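Local coordinates for protein ORF34P2 (PDB 2WKD) that binds single-stranded DNA tightly but without sequence specificity, as a phage single-stranded DNA-binding protein of the OB-fold clan, at residues I4-T15 / K26-E34. The protein carries 2 engineered substitutions. Numbering follows the deposited sequence.
Sequences ITVTAQANEKNT and KIISVPLFE
Ile28 lies alongside Asn14 and slants across Thr15, its partner in a non-hydrogen-bonded antiparallel pair, and its side chain is a worked example of how one branched residue packs against both a strand pairing and the loop that leads into it. Ile28 CB, next to the paired backbone, lies 4.0 Å from Thr15 OG1. With CG1 anti to the backbone N (chi1 -160°), the long branch runs along the flank of Thr15 and Asn14: Ile28 CG1 comes within 3.4 Å of Thr15 OG1 and also brushes the amide of Asn14. Ile28 CD1, at the tip, lies 3.9 Å from Asn14 ND2 and reaches CB of Ala10, where the chain has turned away from strand 2-9.

The amide beside it is held in place by its own loop. Asn14 ND2 bonds to Gln9 O, which lies close to the plane of the Asn14 amide, while Asn14 OD1 receives Asn11 N at 2.8 Å almost in line with its N-H (175°) and the Thr15 hydroxyl from above the carbonyl plane. These three bonds fix the amide's rotation and tie residues 9-15 into a compact bend, which the Asx turn of Asn11 helps to shape. The backbone O of Asn14 accepts Ser29 N (2.8 Å), linking the loop to strand 25-31.

Strands 4-9 and 26-31 do not pair; they lie in separate layers with their directions 113° apart, consistent with the OB-type barrel of the family. Val6 and Val30 meet tip to tip, CG2 to CG2 at 3.8 Å, and Ile4 crosses Leu32 at about a right angle. The engineered Met50 touches Ala10 and Ile28, strand 59-68 pairs with one edge of strand 2-9, strand 45-49 flanks 25-31, and residues 4-6 continue the sheet into the second subunit.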
loop_
_atom_site.group_PDB
_atom_site.type_symbol
_atom_site.label_atom_id
_atom_site.label_comp_id
_atom_site.label_asym_id
_atom_site.label_seq_id
_atom_site.Cartn_x
_atom_site.Cartn_y
_atom_site.Cartn_z
ATOM N N ILE A 4 3.339 -0.652 1.372
ATOM C CA ILE A 4 1.998 -1.139 1.684
ATOM C C ILE A 4 2.077 -1.783 3.060
ATOM O O ILE A 4 3.005 -2.581 3.338
ATOM C CB ILE A 4 1.455 -2.130 0.613
ATOM C CG1 ILE A 4 1.459 -1.458 -0.774
ATOM C CG2 ILE A 4 0.064 -2.614 0.977
ATOM C CD1 ILE A 4 0.715 -2.226 -1.877
ATOM N N THR A 5 1.127 -1.399 3.917
ATOM C CA THR A 5 1.066 -1.876 5.303
ATOM C C THR A 5 -0.280 -2.532 5.573
ATOM O O THR A 5 -1.301 -1.860 5.561
ATOM C CB THR A 5 1.266 -0.721 6.331
ATOM O OG1 THR A 5 2.472 -0.010 6.034
ATOM C CG2 THR A 5 1.365 -1.287 7.758
ATOM N N VAL A 6 -0.279 -3.837 5.843
ATOM C CA VAL A 6 -1.530 -4.550 6.122
ATOM C C VAL A 6 -1.512 -5.178 7.510
ATOM O O VAL A 6 -0.509 -5.746 7.929
ATOM C CB VAL A 6 -1.852 -5.643 5.049
ATOM C CG1 VAL A 6 -3.329 -6.118 5.177
ATOM C CG2 VAL A 6 -1.620 -5.121 3.650
ATOM N N THR A 7 -2.621 -5.036 8.226
ATOM C CA THR A 7 -2.819 -5.690 9.511
ATOM C C THR A 7 -3.902 -6.738 9.310
ATOM O O THR A 7 -4.980 -6.445 8.792
ATOM C CB THR A 7 -3.211 -4.663 10.606
ATOM O OG1 THR A 7 -2.198 -3.657 10.668
ATOM C CG2 THR A 7 -3.348 -5.325 11.988
ATOM N N ALA A 8 -3.599 -7.970 9.697
ATOM C CA ALA A 8 -4.503 -9.084 9.438
ATOM C C ALA A 8 -4.209 -10.236 10.402
ATOM O O ALA A 8 -3.099 -10.331 10.941
ATOM C CB ALA A 8 -4.344 -9.552 7.993
ATOM N N GLN A 9 -5.199 -11.102 10.613
ATOM C CA GLN A 9 -4.989 -12.311 11.396
ATOM C C GLN A 9 -4.473 -13.415 10.482
ATOM O O GLN A 9 -5.017 -13.637 9.404
ATOM C CB GLN A 9 -6.270 -12.759 12.101
ATOM C CG GLN A 9 -6.038 -13.965 13.038
ATOM C CD GLN A 9 -7.271 -14.381 13.816
ATOM O OE1 GLN A 9 -8.397 -14.180 13.381
ATOM N NE2 GLN A 9 -7.054 -14.970 14.979
ATOM N N ALA A 10 -3.410 -14.084 10.904
ATOM C CA ALA A 10 -2.889 -15.232 10.160
ATOM C C ALA A 10 -3.728 -16.460 10.491
ATOM O O ALA A 10 -3.707 -16.964 11.617
ATOM C CB ALA A 10 -1.425 -15.467 10.491
ATOM N N ASN A 11 -4.508 -16.923 9.526
ATOM C CA ASN A 11 -5.401 -18.043 9.785
ATOM C C ASN A 11 -5.492 -18.996 8.605
ATOM O O ASN A 11 -4.785 -18.849 7.605
ATOM C CB ASN A 11 -6.790 -17.571 10.263
ATOM C CG ASN A 11 -7.502 -16.689 9.242
ATOM O OD1 ASN A 11 -7.537 -16.985 8.048
ATOM N ND2 ASN A 11 -8.080 -15.598 9.720
ATOM N N GLU A 12 -6.357 -19.987 8.741
ATOM C CA GLU A 12 -6.461 -21.062 7.767
ATOM C C GLU A 12 -6.899 -20.539 6.384
ATOM O O GLU A 12 -6.563 -21.126 5.360
ATOM C CB GLU A 12 -7.400 -22.157 8.309
ATOM C CG GLU A 12 -6.776 -23.075 9.421
ATOM C CD GLU A 12 -6.632 -22.442 10.845
ATOM O OE1 GLU A 12 -6.854 -21.212 11.043
ATOM O OE2 GLU A 12 -6.281 -23.204 11.782
ATOM N N LYS A 13 -7.613 -19.415 6.369
ATOM C CA LYS A 13 -8.092 -18.790 5.129
ATOM C C LYS A 13 -7.035 -18.031 4.330
ATOM O O LYS A 13 -7.167 -17.884 3.121
ATOM C CB LYS A 13 -9.265 -17.842 5.418
ATOM C CG LYS A 13 -10.509 -18.547 5.967
ATOM C CD LYS A 13 -11.505 -17.558 6.563
ATOM C CE LYS A 13 -12.679 -18.295 7.185
ATOM N NZ LYS A 13 -13.727 -17.345 7.637
ATOM N N ASN A 14 -5.991 -17.545 4.987
ATOM C CA ASN A 14 -5.031 -16.686 4.290
ATOM C C ASN A 14 -3.552 -17.077 4.438
ATOM O O ASN A 14 -2.676 -16.413 3.879
ATOM C CB ASN A 14 -5.258 -15.217 4.699
ATOM C CG ASN A 14 -4.952 -14.963 6.164
ATOM O OD1 ASN A 14 -4.509 -15.859 6.888
ATOM N ND2 ASN A 14 -5.172 -13.733 6.606
ATOM N N THR A 15 -3.281 -18.144 5.194
ATOM C CA THR A 15 -1.907 -18.555 5.504
ATOM C C THR A 15 -1.680 -20.040 5.206
ATOM O O THR A 15 -2.520 -20.872 5.548
ATOM C CB THR A 15 -1.559 -18.257 6.984
ATOM O OG1 THR A 15 -1.819 -16.874 7.259
ATOM C CG2 THR A 15 -0.083 -18.552 7.291
ATOM N N LYS A 26 5.744 -20.087 6.867
ATOM C CA LYS A 26 4.399 -19.594 6.667
ATOM C C LYS A 26 4.421 -18.513 5.596
ATOM O O LYS A 26 5.327 -17.659 5.573
ATOM C CB LYS A 26 3.818 -19.035 7.966
ATOM C CG LYS A 26 3.376 -20.077 8.977
ATOM C CD LYS A 26 2.630 -19.399 10.121
ATOM C CE LYS A 26 2.261 -20.406 11.209
ATOM N NZ LYS A 26 3.442 -21.073 11.837
ATOM N N ILE A 27 3.450 -18.565 4.693
ATOM C CA ILE A 27 3.241 -17.492 3.716
ATOM C C ILE A 27 1.809 -16.987 3.866
ATOM O O ILE A 27 0.857 -17.779 3.792
ATOM C CB ILE A 27 3.451 -17.957 2.256
ATOM C CG1 ILE A 27 4.869 -18.482 2.044
ATOM C CG2 ILE A 27 3.152 -16.810 1.277
ATOM C CD1 ILE A 27 5.112 -19.048 0.639
ATOM N N ILE A 28 1.671 -15.678 4.088
ATOM C CA ILE A 28 0.360 -15.044 4.205
ATOM C C ILE A 28 0.009 -14.327 2.901
ATOM O O ILE A 28 0.892 -13.825 2.199
ATOM C CB ILE A 28 0.294 -14.070 5.426
ATOM C CG1 ILE A 28 -1.165 -13.812 5.833
ATOM C CG2 ILE A 28 1.070 -12.767 5.142
ATOM C CD1 ILE A 28 -1.342 -13.000 7.110
ATOM N N SER A 29 -1.280 -14.303 2.579
ATOM C CA SER A 29 -1.789 -13.619 1.395
ATOM C C SER A 29 -2.799 -12.584 1.868
ATOM O O SER A 29 -3.806 -12.930 2.486
ATOM C CB SER A 29 -2.428 -14.628 0.426
ATOM O OG SER A 29 -2.941 -13.979 -0.738
ATOM N N VAL A 30 -2.498 -11.312 1.620
ATOM C CA VAL A 30 -3.321 -10.188 2.123
ATOM C C VAL A 30 -3.791 -9.241 1.002
ATOM O O VAL A 30 -3.075 -9.058 0.011
ATOM C CB VAL A 30 -2.576 -9.374 3.232
ATOM C CG1 VAL A 30 -2.336 -10.250 4.482
ATOM C CG2 VAL A 30 -1.249 -8.783 2.715
ATOM N N PRO A 31 -4.992 -8.635 1.155
ATOM C CA PRO A 31 -5.526 -7.719 0.122
ATOM C C PRO A 31 -4.746 -6.399 0.114
ATOM O O PRO A 31 -4.471 -5.834 1.178
ATOM C CB PRO A 31 -6.976 -7.481 0.570
ATOM C CG PRO A 31 -6.953 -7.644 2.050
ATOM C CD PRO A 31 -5.894 -8.724 2.327
ATOM N N LEU A 32 -4.374 -5.948 -1.077
ATOM C CA LEU A 32 -3.629 -4.707 -1.258
ATOM C C LEU A 32 -4.488 -3.448 -1.311
ATOM O O LEU A 32 -3.957 -2.338 -1.281
ATOM C CB LEU A 32 -2.759 -4.789 -2.508
ATOM C CG LEU A 32 -1.825 -5.991 -2.503
ATOM C CD1 LEU A 32 -1.045 -5.990 -3.802
ATOM C CD2 LEU A 32 -0.877 -6.002 -1.277
ATOM N N PHE A 33 -5.803 -3.620 -1.404
ATOM C CA PHE A 33 -6.761 -2.499 -1.392
ATOM C C PHE A 33 -8.191 -2.987 -1.169
ATOM O O PHE A 33 -8.425 -4.191 -1.112
ATOM C CB PHE A 33 -6.664 -1.644 -2.670
ATOM C CG PHE A 33 -6.598 -2.437 -3.945
ATOM C CD1 PHE A 33 -7.765 -2.881 -4.563
ATOM C CD2 PHE A 33 -5.371 -2.699 -4.547
ATOM C CE1 PHE A 33 -7.716 -3.609 -5.754
ATOM C CE2 PHE A 33 -5.297 -3.424 -5.732
ATOM C CZ PHE A 33 -6.481 -3.880 -6.344
ATOM N N GLU A 34 -9.132 -2.056 -1.018
ATOM C CA GLU A 34 -10.540 -2.393 -0.805
ATOM C C GLU A 34 -11.403 -2.094 -2.043
ATOM O O GLU A 34 -10.947 -1.456 -2.996
ATOM C CB GLU A 34 -11.140 -1.589 0.351
ATOM C CG GLU A 34 -10.298 -1.362 1.568
ATOM C CD GLU A 34 -10.774 -0.134 2.326
ATOM O OE1 GLU A 34 -10.130 0.224 3.327
ATOM O OE2 GLU A 34 -11.789 0.479 1.916
#